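Local coordinates for pyruvate formate-lyase 2 (Archaeoglobus fulgidus, PDB 2F3O), which is of unknown function but belongs to the glycyl radical enzymes, a family generally assigned lyase activity, at residues S439-I444 against N536-Q541; A689-N694 against L718-V723; Q57-E62 against P70-A75. One frame throughout, in Å; residues are numbered along the deposited sequence.

Interaction 1 (S439-I444 against N536-Q541); sequences SDAALI and NFTGIQ
A442 and L443 run beside I540 and Q541 as a short parallel ladder, A442 next to I540 and L443 next to Q541. The axes of 442-444 and 536-541 come within 4.6 Å and their directions differ by 27°. Both backbone polar groups of Q541 are taken by the residues that flank L443: Q541 N donates to A442 O at 3.0 Å, and I444 N donates to Q541 O. Ahead of the ladder, where 439-441 has left regular strand geometry, A441 N reaches G539 O at 3.0 Å.

These are the two inner strands, 435-445 and 535-543, of a four-stranded mixed sheet, consistent with the strands that line the α/β barrel of glycyl radical enzymes. About half of the chain between them is helical, and helix 477-508 packs on T538, I540 and I444.

The face carrying A442 and I540 is apolar. I540 CG2 presses on A442 CB at 3.6 Å, while the tips of I444 and I540 meet, CD1 to CD1, at 4.2 Å. A441 CB sits on T538 CG2 at 3.5 Å.

Across the sheet, Q541 carries the polar contact. Its chain bends at CG-CB (chi2 57°), bringing CD back toward the 439-442 backbone, and Q541 NE2 then donates to D440 OD1 at 2.9 Å. The bond comes in on the anti side of the carboxylate, and the two side chains cross at about a right angle. Weaker bonds run from the same NE2 to S439 O and G539 O. The other carboxylate oxygen, D440 OD2, is hydrogen-bonded to a bound glycerol, probably from the crystallisation liquor. N687 ND2 bonds S439 O and, weakly, Q541 OE1; S439 OG turns away to E428 and D424.

Interaction 2 (A689-N694 against L718-V723); sequences ASLTIN and LGVMHV
L691 and H722 meet where strand 692-696, outermost of a five-stranded mixed sheet, comes up to its parallel neighbour 722-728; helix 704-717 lies between them in the chain, making a β-α-β unit within the glycine radical region. That helix finishes in a Schellman motif at G719, whose positive phi turns the chain toward the second strand.

The imidazole of H722 lies against the 689-691 backbone. CG is anti to the backbone N (chi1 152°), and L691 N donates to H722 ND1 at 3.1 Å, arriving at the ring edge in its plane with an N-H...N angle of 161°. A689 O sits obliquely to the ring, 3.2 Å from H722 CG. Apolar contacts continue alongside: L691 and V723 lie side by side, CD2 to CG2 at 3.9 Å, and L691 CD2 also meets V720 CG2 at 4.1 Å. S690 OG points elsewhere, to A751 O, next to G752, the predicted radical site.

With ND1 accepting from a backbone N-H, the ring proton of a neutral H722 would be expected on NE2, and the bond helps set the rotation of the imidazole, which also meets the ring of F399.

Interaction 3 (Q57-E62 against P70-A75); sequences QILDSE and PNPPGA
Q57 and L59 make a small, partly buried loop-to-loop contact with N71 and P72, inside the connection that leads from helix 39-53 to the short strand 74-75. The two segments bury 139 Å² between them, and a single hydrogen bond joins them.

That bond is made by the tip of Q57. Its side chain is extended beyond CG (chi2 -179°), so CD is carried well out from the backbone, and OE1 at its end accepts from N71 N at 2.9 Å. The N-H...O angle is 148°, and the donor stands tilted 31° from the plane of the amide carbonyl. N71 CA also lies close to the oxygen. Next to this polar point, L59 CD1 meets the ring of P72 at CG, 4.4 Å away, a light apolar touch.

L59 opens a type II β turn that ends at E62. The turn is closed by E62 N donating to L59 O at 3.2 Å, and S61 takes the positive phi expected of the third position. The extended E62 side chain brings OE2 to the first residue of the turn: it accepts from L59 N at 3.1 Å, which meets it from above the carboxylate plane. A salt bridge to K310 gives OE2 a second partner, so the backbone N-H that starts the turn shares its acceptor with a lysine.

On the other segment, R18 holds the strand side of the loop, its guanidinium bonding P70 O and N71 O just before the chain enters strand 74-75, which pairs in parallel with strand 18-19. I58, between the two contacting residues, turns its side chain the other way, onto helices 190-221 and 227-241.

Interactions 1 and 2 are neighbours in the interior of the chain: their centres are about 19 Å apart and their nearest atoms about 8 Å, without touching. Y630 bridges them, touching D440 and Q541 of the first and S690 of the second. A glycerol, probably from the crystallisation liquor, is hydrogen-bonded to D440 of interaction 1 and may mark a pocket; a bound glycerol lies about 10 Å from the S690 side chain, and interaction 2 lies close to the predicted glycyl radical position. Interaction 3 is peripheral. Its nearest atoms are about 17 Å from those of interaction 1 and about 24 Å from those of interaction 2, which lies on the opposite side of the chain's centre.

Interaction 1 (S439-I444 against N536-Q541)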
ATOM      1  N   SER A 439      -5.242 -10.905 -25.249  1.00 41.27           N
ATOM      2  CA  SER A 439      -6.399 -10.427 -25.942  1.00 42.19           C
ATOM      3  C   SER A 439      -7.274 -11.540 -26.502  1.00 42.77           C
ATOM      4  O   SER A 439      -8.418 -11.302 -26.849  1.00 43.16           O
ATOM      5  CB  SER A 439      -5.979  -9.448 -27.011  1.00 42.04           C
ATOM      6  OG  SER A 439      -5.472 -10.158 -28.122  1.00 43.43           O
ATOM      7  N   ASP A 440      -6.757 -12.762 -26.573  1.00 43.54           N
ATOM      8  CA  ASP A 440      -7.615 -13.893 -26.911  1.00 44.08           C
ATOM      9  C   ASP A 440      -7.491 -14.949 -25.846  1.00 44.10           C
ATOM     10  O   ASP A 440      -7.063 -16.054 -26.130  1.00 43.99           O
ATOM     11  CB  ASP A 440      -7.252 -14.504 -28.262  1.00 44.15           C
ATOM     12  CG  ASP A 440      -8.417 -15.260 -28.890  1.00 45.32           C
ATOM     13  OD1 ASP A 440      -9.554 -15.108 -28.414  1.00 46.02           O
ATOM     14  OD2 ASP A 440      -8.205 -16.012 -29.859  1.00 47.58           O
ATOM     15  N   ALA A 441      -7.858 -14.611 -24.620  1.00 44.09           N
ATOM     16  CA  ALA A 441      -7.580 -15.507 -23.515  1.00 44.44           C
ATOM     17  C   ALA A 441      -8.617 -16.606 -23.436  1.00 44.66           C
ATOM     18  O   ALA A 441      -8.304 -17.734 -23.030  1.00 45.21           O
ATOM     19  CB  ALA A 441      -7.514 -14.756 -22.236  1.00 44.34           C
ATOM     20  N   ALA A 442      -9.845 -16.264 -23.821  1.00 44.64           N
ATOM     21  CA  ALA A 442     -10.898 -17.259 -24.013  1.00 44.29           C
ATOM     22  C   ALA A 442     -11.879 -16.856 -25.084  1.00 44.13           C
ATOM     23  O   ALA A 442     -11.979 -15.689 -25.468  1.00 43.44           O
ATOM     24  CB  ALA A 442     -11.644 -17.536 -22.721  1.00 44.38           C
ATOM     25  N   LEU A 443     -12.600 -17.864 -25.556  1.00 44.61           N
ATOM     26  CA  LEU A 443     -13.746 -17.703 -26.465  1.00 44.79           C
ATOM     27  C   LEU A 443     -14.921 -18.463 -25.848  1.00 44.73           C
ATOM     28  O   LEU A 443     -14.776 -19.612 -25.446  1.00 44.95           O
ATOM     29  CB  LEU A 443     -13.392 -18.261 -27.854  1.00 44.71           C
ATOM     30  CG  LEU A 443     -12.242 -17.526 -28.575  1.00 44.09           C
ATOM     31  CD1 LEU A 443     -11.062 -18.453 -28.855  1.00 43.44           C
ATOM     32  CD2 LEU A 443     -12.727 -16.810 -29.834  1.00 41.94           C
ATOM     33  N   ILE A 444     -16.072 -17.826 -25.731  1.00 44.74           N
ATOM     34  CA  ILE A 444     -17.196 -18.446 -25.030  1.00 44.96           C
ATOM     35  C   ILE A 444     -18.408 -18.682 -25.924  1.00 45.54           C
ATOM     36  O   ILE A 444     -18.886 -17.771 -26.606  1.00 45.42           O
ATOM     37  CB  ILE A 444     -17.628 -17.584 -23.846  1.00 44.88           C
ATOM     38  CG1 ILE A 444     -16.529 -17.569 -22.793  1.00 44.10           C
ATOM     39  CG2 ILE A 444     -18.932 -18.078 -23.249  1.00 43.47           C
ATOM     40  CD1 ILE A 444     -16.677 -16.445 -21.824  1.00 44.17           C
ATOM     41  N   ASN A 536      -3.484  -3.828 -17.249  1.00 38.62           N
ATOM     42  CA  ASN A 536      -3.545  -5.296 -17.355  1.00 38.47           C
ATOM     43  C   ASN A 536      -4.956  -5.749 -17.585  1.00 38.48           C
ATOM     44  O   ASN A 536      -5.835  -5.426 -16.809  1.00 38.67           O
ATOM     45  CB  ASN A 536      -3.023  -5.983 -16.102  1.00 38.48           C
ATOM     46  CG  ASN A 536      -1.521  -5.947 -16.008  1.00 38.78           C
ATOM     47  OD1 ASN A 536      -0.830  -6.915 -16.341  1.00 39.71           O
ATOM     48  ND2 ASN A 536      -1.001  -4.821 -15.569  1.00 38.43           N
ATOM     49  N   PHE A 537      -5.183  -6.500 -18.650  1.00 38.45           N
ATOM     50  CA  PHE A 537      -6.537  -6.895 -18.999  1.00 38.36           C
ATOM     51  C   PHE A 537      -6.524  -8.351 -19.400  1.00 38.32           C
ATOM     52  O   PHE A 537      -5.453  -8.918 -19.599  1.00 38.52           O
ATOM     53  CB  PHE A 537      -7.097  -6.029 -20.130  1.00 38.32           C
ATOM     54  CG  PHE A 537      -7.479  -4.628 -19.703  1.00 38.99           C
ATOM     55  CD1 PHE A 537      -6.949  -3.520 -20.346  1.00 39.06           C
ATOM     56  CD2 PHE A 537      -8.379  -4.415 -18.665  1.00 40.09           C
ATOM     57  CE1 PHE A 537      -7.299  -2.225 -19.957  1.00 38.42           C
ATOM     58  CE2 PHE A 537      -8.738  -3.108 -18.269  1.00 39.81           C
ATOM     59  CZ  PHE A 537      -8.194  -2.023 -18.921  1.00 38.86           C
ATOM     60  N   THR A 538      -7.703  -8.962 -19.469  1.00 37.98           N
ATOM     61  CA  THR A 538      -7.852 -10.323 -19.972  1.00 37.97           C
ATOM     62  C   THR A 538      -9.037 -10.365 -20.932  1.00 38.19           C
ATOM     63  O   THR A 538     -10.191 -10.308 -20.504  1.00 38.20           O
ATOM     64  CB  THR A 538      -8.048 -11.354 -18.840  1.00 37.91           C
ATOM     65  OG1 THR A 538      -6.934 -11.309 -17.958  1.00 37.72           O
ATOM     66  CG2 THR A 538      -8.118 -12.743 -19.391  1.00 37.77           C
ATOM     67  N   GLY A 539      -8.750 -10.451 -22.232  1.00 38.45           N
ATOM     68  CA  GLY A 539      -9.797 -10.402 -23.256  1.00 38.42           C
ATOM     69  C   GLY A 539     -10.554 -11.697 -23.432  1.00 38.36           C
ATOM     70  O   GLY A 539      -9.976 -12.697 -23.832  1.00 38.77           O
ATOM     71  N   ILE A 540     -11.840 -11.717 -23.114  1.00 38.60           N
ATOM     72  CA  ILE A 540     -12.626 -12.922 -23.400  1.00 39.30           C
ATOM     73  C   ILE A 540     -13.784 -12.641 -24.350  1.00 39.76           C
ATOM     74  O   ILE A 540     -14.348 -11.554 -24.330  1.00 39.78           O
ATOM     75  CB  ILE A 540     -13.094 -13.671 -22.129  1.00 39.25           C
ATOM     76  CG1 ILE A 540     -13.969 -12.782 -21.263  1.00 39.01           C
ATOM     77  CG2 ILE A 540     -11.908 -14.189 -21.331  1.00 38.70           C
ATOM     78  CD1 ILE A 540     -14.357 -13.430 -19.964  1.00 39.16           C
ATOM     79  N   GLN A 541     -14.091 -13.606 -25.224  1.00 40.68           N
ATOM     80  CA  GLN A 541     -14.959 -13.366 -26.409  1.00 41.32           C
ATOM     81  C   GLN A 541     -16.274 -14.099 -26.428  1.00 41.88           C
ATOM     82  O   GLN A 541     -16.338 -15.280 -26.107  1.00 41.96           O
ATOM     83  CB  GLN A 541     -14.251 -13.755 -27.697  1.00 41.19           C
ATOM     84  CG  GLN A 541     -13.306 -12.729 -28.221  1.00 40.98           C
ATOM     85  CD  GLN A 541     -12.222 -12.329 -27.233  1.00 39.95           C
ATOM     86  OE1 GLN A 541     -12.317 -11.283 -26.602  1.00 41.56           O
ATOM     87  NE2 GLN A 541     -11.215 -13.170 -27.067  1.00 38.23           N
TER

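Interaction 2 (A689-N694 against L718-V723)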
ATOM      1  N   ALA A 689     -14.405  -6.083 -31.821  1.00 47.99           N
ATOM      2  CA  ALA A 689     -15.513  -6.817 -32.441  1.00 48.77           C
ATOM      3  C   ALA A 689     -15.160  -7.148 -33.867  1.00 49.31           C
ATOM      4  O   ALA A 689     -14.449  -6.396 -34.512  1.00 49.68           O
ATOM      5  CB  ALA A 689     -16.779  -6.013 -32.414  1.00 48.40           C
ATOM      6  N   SER A 690     -15.648  -8.276 -34.362  1.00 50.09           N
ATOM      7  CA  SER A 690     -15.406  -8.637 -35.751  1.00 50.87           C
ATOM      8  C   SER A 690     -16.671  -8.605 -36.601  1.00 51.36           C
ATOM      9  O   SER A 690     -17.576  -9.422 -36.409  1.00 51.07           O
ATOM     10  CB  SER A 690     -14.774 -10.013 -35.846  1.00 50.93           C
ATOM     11  OG  SER A 690     -14.881 -10.527 -37.156  1.00 51.17           O
ATOM     12  N   LEU A 691     -16.717  -7.656 -37.531  1.00 52.05           N
ATOM     13  CA  LEU A 691     -17.754  -7.610 -38.553  1.00 53.02           C
ATOM     14  C   LEU A 691     -17.149  -7.870 -39.938  1.00 54.18           C
ATOM     15  O   LEU A 691     -16.314  -7.088 -40.409  1.00 54.38           O
ATOM     16  CB  LEU A 691     -18.473  -6.265 -38.534  1.00 52.63           C
ATOM     17  CG  LEU A 691     -19.483  -6.023 -39.646  1.00 52.13           C
ATOM     18  CD1 LEU A 691     -20.613  -7.035 -39.550  1.00 51.16           C
ATOM     19  CD2 LEU A 691     -20.000  -4.594 -39.593  1.00 52.19           C
ATOM     20  N   THR A 692     -17.572  -8.960 -40.583  1.00 55.18           N
ATOM     21  CA  THR A 692     -17.105  -9.287 -41.932  1.00 56.41           C
ATOM     22  C   THR A 692     -18.203  -9.127 -42.963  1.00 57.41           C
ATOM     23  O   THR A 692     -19.265  -9.732 -42.832  1.00 57.76           O
ATOM     24  CB  THR A 692     -16.686 -10.727 -42.012  1.00 56.19           C
ATOM     25  OG1 THR A 692     -15.960 -11.061 -40.831  1.00 56.48           O
ATOM     26  CG2 THR A 692     -15.837 -10.962 -43.241  1.00 56.10           C
ATOM     27  N   ILE A 693     -17.947  -8.337 -43.998  1.00 58.61           N
ATOM     28  CA  ILE A 693     -18.928  -8.135 -45.067  1.00 59.84           C
ATOM     29  C   ILE A 693     -18.476  -8.773 -46.388  1.00 60.48           C
ATOM     30  O   ILE A 693     -17.492  -8.353 -46.986  1.00 60.56           O
ATOM     31  CB  ILE A 693     -19.261  -6.631 -45.229  1.00 60.01           C
ATOM     32  CG1 ILE A 693     -20.103  -6.165 -44.046  1.00 59.57           C
ATOM     33  CG2 ILE A 693     -20.019  -6.361 -46.520  1.00 60.49           C
ATOM     34  CD1 ILE A 693     -21.280  -7.073 -43.790  1.00 57.97           C
ATOM     35  N   ASN A 694     -19.180  -9.814 -46.816  1.00 61.71           N
ATOM     36  CA  ASN A 694     -18.808 -10.538 -48.034  1.00 63.13           C
ATOM     37  C   ASN A 694     -19.643 -10.125 -49.238  1.00 64.18           C
ATOM     38  O   ASN A 694     -20.865 -10.261 -49.241  1.00 64.13           O
ATOM     39  CB  ASN A 694     -18.912 -12.049 -47.834  1.00 63.02           C
ATOM     40  CG  ASN A 694     -17.852 -12.582 -46.918  1.00 62.88           C
ATOM     41  OD1 ASN A 694     -17.073 -11.824 -46.350  1.00 63.00           O
ATOM     42  ND2 ASN A 694     -17.810 -13.896 -46.764  1.00 62.69           N
ATOM     43  N   LEU A 718     -22.567   5.482 -38.814  1.00 56.09           N
ATOM     44  CA  LEU A 718     -23.470   4.702 -37.957  1.00 55.54           C
ATOM     45  C   LEU A 718     -22.790   4.152 -36.712  1.00 55.14           C
ATOM     46  O   LEU A 718     -23.446   3.534 -35.878  1.00 54.90           O
ATOM     47  CB  LEU A 718     -24.103   3.538 -38.732  1.00 55.40           C
ATOM     48  CG  LEU A 718     -25.081   3.891 -39.856  1.00 55.16           C
ATOM     49  CD1 LEU A 718     -25.236   2.708 -40.817  1.00 53.71           C
ATOM     50  CD2 LEU A 718     -26.428   4.377 -39.287  1.00 54.74           C
ATOM     51  N   GLY A 719     -21.480   4.358 -36.609  1.00 54.67           N
ATOM     52  CA  GLY A 719     -20.730   4.014 -35.414  1.00 54.01           C
ATOM     53  C   GLY A 719     -20.523   2.536 -35.168  1.00 53.22           C
ATOM     54  O   GLY A 719     -20.998   1.977 -34.182  1.00 53.43           O
ATOM     55  N   VAL A 720     -19.806   1.891 -36.060  1.00 52.61           N
ATOM     56  CA  VAL A 720     -19.457   0.505 -35.828  1.00 52.03           C
ATOM     57  C   VAL A 720     -17.985   0.507 -35.357  1.00 51.66           C
ATOM     58  O   VAL A 720     -17.305   1.524 -35.484  1.00 51.63           O
ATOM     59  CB  VAL A 720     -19.763  -0.321 -37.103  1.00 51.95           C
ATOM     60  CG1 VAL A 720     -18.524  -0.542 -37.962  1.00 51.70           C
ATOM     61  CG2 VAL A 720     -20.428  -1.608 -36.755  1.00 51.74           C
ATOM     62  N   MET A 721     -17.499  -0.574 -34.758  1.00 51.12           N
ATOM     63  CA  MET A 721     -16.118  -0.560 -34.276  1.00 50.58           C
ATOM     64  C   MET A 721     -15.175  -1.012 -35.369  1.00 50.44           C
ATOM     65  O   MET A 721     -14.164  -0.369 -35.653  1.00 50.36           O
ATOM     66  CB  MET A 721     -15.940  -1.454 -33.045  1.00 50.68           C
ATOM     67  CG  MET A 721     -14.535  -1.387 -32.439  1.00 50.38           C
ATOM     68  SD  MET A 721     -14.365  -2.188 -30.827  1.00 50.13           S
ATOM     69  CE  MET A 721     -15.303  -1.093 -29.784  1.00 50.12           C
ATOM     70  N   HIS A 722     -15.518  -2.125 -35.994  1.00 50.16           N
ATOM     71  CA  HIS A 722     -14.630  -2.726 -36.958  1.00 50.21           C
ATOM     72  C   HIS A 722     -15.423  -3.254 -38.143  1.00 50.35           C
ATOM     73  O   HIS A 722     -16.522  -3.755 -37.971  1.00 50.69           O
ATOM     74  CB  HIS A 722     -13.802  -3.805 -36.251  1.00 50.19           C
ATOM     75  CG  HIS A 722     -13.332  -4.924 -37.127  1.00 50.06           C
ATOM     76  ND1 HIS A 722     -14.120  -6.013 -37.432  1.00 49.84           N
ATOM     77  CD2 HIS A 722     -12.131  -5.157 -37.707  1.00 49.84           C
ATOM     78  CE1 HIS A 722     -13.441  -6.850 -38.195  1.00 49.38           C
ATOM     79  NE2 HIS A 722     -12.230  -6.355 -38.376  1.00 49.42           N
ATOM     80  N   VAL A 723     -14.884  -3.104 -39.348  1.00 50.20           N
ATOM     81  CA  VAL A 723     -15.473  -3.724 -40.518  1.00 50.02           C
ATOM     82  C   VAL A 723     -14.351  -4.265 -41.382  1.00 50.26           C
ATOM     83  O   VAL A 723     -13.257  -3.696 -41.412  1.00 50.51           O
ATOM     84  CB  VAL A 723     -16.389  -2.736 -41.309  1.00 50.04           C
ATOM     85  CG1 VAL A 723     -15.592  -1.721 -42.134  1.00 49.34           C
ATOM     86  CG2 VAL A 723     -17.365  -3.494 -42.194  1.00 49.96           C
TER

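Interaction 3 (Q57-E62 against P70-A75)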
ATOM      1  N   GLN A  57      19.755 -17.929 -41.749  1.00 58.49           N
ATOM      2  CA  GLN A  57      20.043 -17.735 -43.171  1.00 59.19           C
ATOM      3  C   GLN A  57      19.476 -16.434 -43.713  1.00 59.56           C
ATOM      4  O   GLN A  57      18.380 -16.010 -43.346  1.00 59.83           O
ATOM      5  CB  GLN A  57      19.560 -18.915 -44.016  1.00 59.13           C
ATOM      6  CG  GLN A  57      18.194 -19.386 -43.645  1.00 59.75           C
ATOM      7  CD  GLN A  57      17.754 -20.557 -44.470  1.00 60.45           C
ATOM      8  OE1 GLN A  57      17.286 -21.558 -43.927  1.00 61.09           O
ATOM      9  NE2 GLN A  57      17.903 -20.453 -45.795  1.00 59.36           N
ATOM     10  N   ILE A  58      20.255 -15.795 -44.576  1.00 59.95           N
ATOM     11  CA  ILE A  58      19.822 -14.615 -45.296  1.00 60.14           C
ATOM     12  C   ILE A  58      19.280 -15.151 -46.613  1.00 60.45           C
ATOM     13  O   ILE A  58      19.837 -16.094 -47.152  1.00 60.57           O
ATOM     14  CB  ILE A  58      21.020 -13.674 -45.479  1.00 60.09           C
ATOM     15  CG1 ILE A  58      21.496 -13.208 -44.099  1.00 59.96           C
ATOM     16  CG2 ILE A  58      20.700 -12.504 -46.406  1.00 60.01           C
ATOM     17  CD1 ILE A  58      22.569 -12.156 -44.130  1.00 60.01           C
ATOM     18  N   LEU A  59      18.170 -14.615 -47.107  1.00 61.02           N
ATOM     19  CA  LEU A  59      17.522 -15.219 -48.278  1.00 61.71           C
ATOM     20  C   LEU A  59      17.722 -14.420 -49.564  1.00 62.48           C
ATOM     21  O   LEU A  59      18.348 -13.353 -49.552  1.00 62.43           O
ATOM     22  CB  LEU A  59      16.028 -15.434 -48.038  1.00 61.31           C
ATOM     23  CG  LEU A  59      15.596 -16.222 -46.812  1.00 60.70           C
ATOM     24  CD1 LEU A  59      14.136 -16.563 -46.939  1.00 60.19           C
ATOM     25  CD2 LEU A  59      16.422 -17.486 -46.648  1.00 60.66           C
ATOM     26  N   ASP A  60      17.178 -14.961 -50.659  1.00 63.30           N
ATOM     27  CA  ASP A  60      17.205 -14.320 -51.981  1.00 64.12           C
ATOM     28  C   ASP A  60      16.852 -12.833 -51.963  1.00 63.73           C
ATOM     29  O   ASP A  60      15.696 -12.459 -51.759  1.00 63.89           O
ATOM     30  CB  ASP A  60      16.254 -15.035 -52.951  1.00 64.67           C
ATOM     31  CG  ASP A  60      16.873 -16.284 -53.578  1.00 67.14           C
ATOM     32  OD1 ASP A  60      18.118 -16.466 -53.455  1.00 68.85           O
ATOM     33  OD2 ASP A  60      16.103 -17.075 -54.199  1.00 68.98           O
ATOM     34  N   SER A  61      17.880 -12.007 -52.141  1.00 63.12           N
ATOM     35  CA  SER A  61      17.738 -10.575 -52.406  1.00 62.67           C
ATOM     36  C   SER A  61      17.204  -9.767 -51.223  1.00 62.06           C
ATOM     37  O   SER A  61      16.677  -8.672 -51.412  1.00 61.96           O
ATOM     38  CB  SER A  61      16.893 -10.319 -53.671  1.00 62.89           C
ATOM     39  OG  SER A  61      17.162 -11.270 -54.702  1.00 63.59           O
ATOM     40  N   GLU A  62      17.372 -10.301 -50.011  1.00 61.20           N
ATOM     41  CA  GLU A  62      16.856  -9.668 -48.794  1.00 60.22           C
ATOM     42  C   GLU A  62      17.616  -8.440 -48.333  1.00 59.12           C
ATOM     43  O   GLU A  62      18.831  -8.363 -48.465  1.00 59.06           O
ATOM     44  CB  GLU A  62      16.757 -10.672 -47.648  1.00 60.27           C
ATOM     45  CG  GLU A  62      15.360 -11.261 -47.522  1.00 61.07           C
ATOM     46  CD  GLU A  62      15.214 -12.268 -46.395  1.00 61.05           C
ATOM     47  OE1 GLU A  62      14.073 -12.745 -46.200  1.00 62.33           O
ATOM     48  OE2 GLU A  62      16.221 -12.585 -45.716  1.00 61.69           O
ATOM     49  N   PRO A  70      14.627 -21.912 -39.066  1.00 55.35           N
ATOM     50  CA  PRO A  70      15.522 -22.268 -40.171  1.00 55.14           C
ATOM     51  C   PRO A  70      14.707 -22.941 -41.239  1.00 55.18           C
ATOM     52  O   PRO A  70      13.775 -23.658 -40.915  1.00 54.81           O
ATOM     53  CB  PRO A  70      16.468 -23.298 -39.559  1.00 55.21           C
ATOM     54  CG  PRO A  70      16.319 -23.185 -38.105  1.00 55.17           C
ATOM     55  CD  PRO A  70      14.946 -22.676 -37.845  1.00 55.42           C
ATOM     56  N   ASN A  71      15.069 -22.699 -42.492  1.00 55.66           N
ATOM     57  CA  ASN A  71      14.309 -23.147 -43.665  1.00 56.27           C
ATOM     58  C   ASN A  71      12.775 -22.976 -43.589  1.00 56.01           C
ATOM     59  O   ASN A  71      12.044 -23.923 -43.254  1.00 55.88           O
ATOM     60  CB  ASN A  71      14.699 -24.574 -44.062  1.00 56.68           C
ATOM     61  CG  ASN A  71      14.115 -24.976 -45.410  1.00 58.72           C
ATOM     62  OD1 ASN A  71      13.486 -26.035 -45.536  1.00 61.09           O
ATOM     63  ND2 ASN A  71      14.293 -24.115 -46.422  1.00 59.32           N
ATOM     64  N   PRO A  72      12.297 -21.763 -43.915  1.00 55.65           N
ATOM     65  CA  PRO A  72      10.952 -21.200 -43.775  1.00 55.50           C
ATOM     66  C   PRO A  72       9.843 -21.899 -44.595  1.00 55.25           C
ATOM     67  O   PRO A  72      10.115 -22.893 -45.248  1.00 55.60           O
ATOM     68  CB  PRO A  72      11.162 -19.729 -44.138  1.00 55.59           C
ATOM     69  CG  PRO A  72      12.623 -19.508 -43.995  1.00 56.06           C
ATOM     70  CD  PRO A  72      13.207 -20.772 -44.493  1.00 55.80           C
ATOM     71  N   PRO A  73       8.646 -21.298 -44.712  1.00 54.78           N
ATOM     72  CA  PRO A  73       7.399 -21.729 -44.130  1.00 53.93           C
ATOM     73  C   PRO A  73       7.503 -22.869 -43.138  1.00 53.00           C
ATOM     74  O   PRO A  73       7.926 -23.972 -43.482  1.00 52.86           O
ATOM     75  CB  PRO A  73       6.563 -22.081 -45.365  1.00 53.94           C
ATOM     76  CG  PRO A  73       7.040 -21.054 -46.410  1.00 54.86           C
ATOM     77  CD  PRO A  73       8.329 -20.395 -45.829  1.00 55.33           C
ATOM     78  N   GLY A  74       7.103 -22.582 -41.902  1.00 52.15           N
ATOM     79  CA  GLY A  74       7.042 -23.605 -40.872  1.00 51.04           C
ATOM     80  C   GLY A  74       6.304 -23.294 -39.582  1.00 50.33           C
ATOM     81  O   GLY A  74       5.792 -22.185 -39.385  1.00 50.32           O
ATOM     82  N   ALA A  75       6.253 -24.296 -38.705  1.00 49.32           N
ATOM     83  CA  ALA A  75       5.660 -24.160 -37.376  1.00 48.19           C
ATOM     84  C   ALA A  75       6.728 -24.247 -36.289  1.00 47.54           C
ATOM     85  O   ALA A  75       7.549 -25.158 -36.310  1.00 47.59           O
ATOM     86  CB  ALA A  75       4.621 -25.232 -37.162  1.00 47.93           C
TER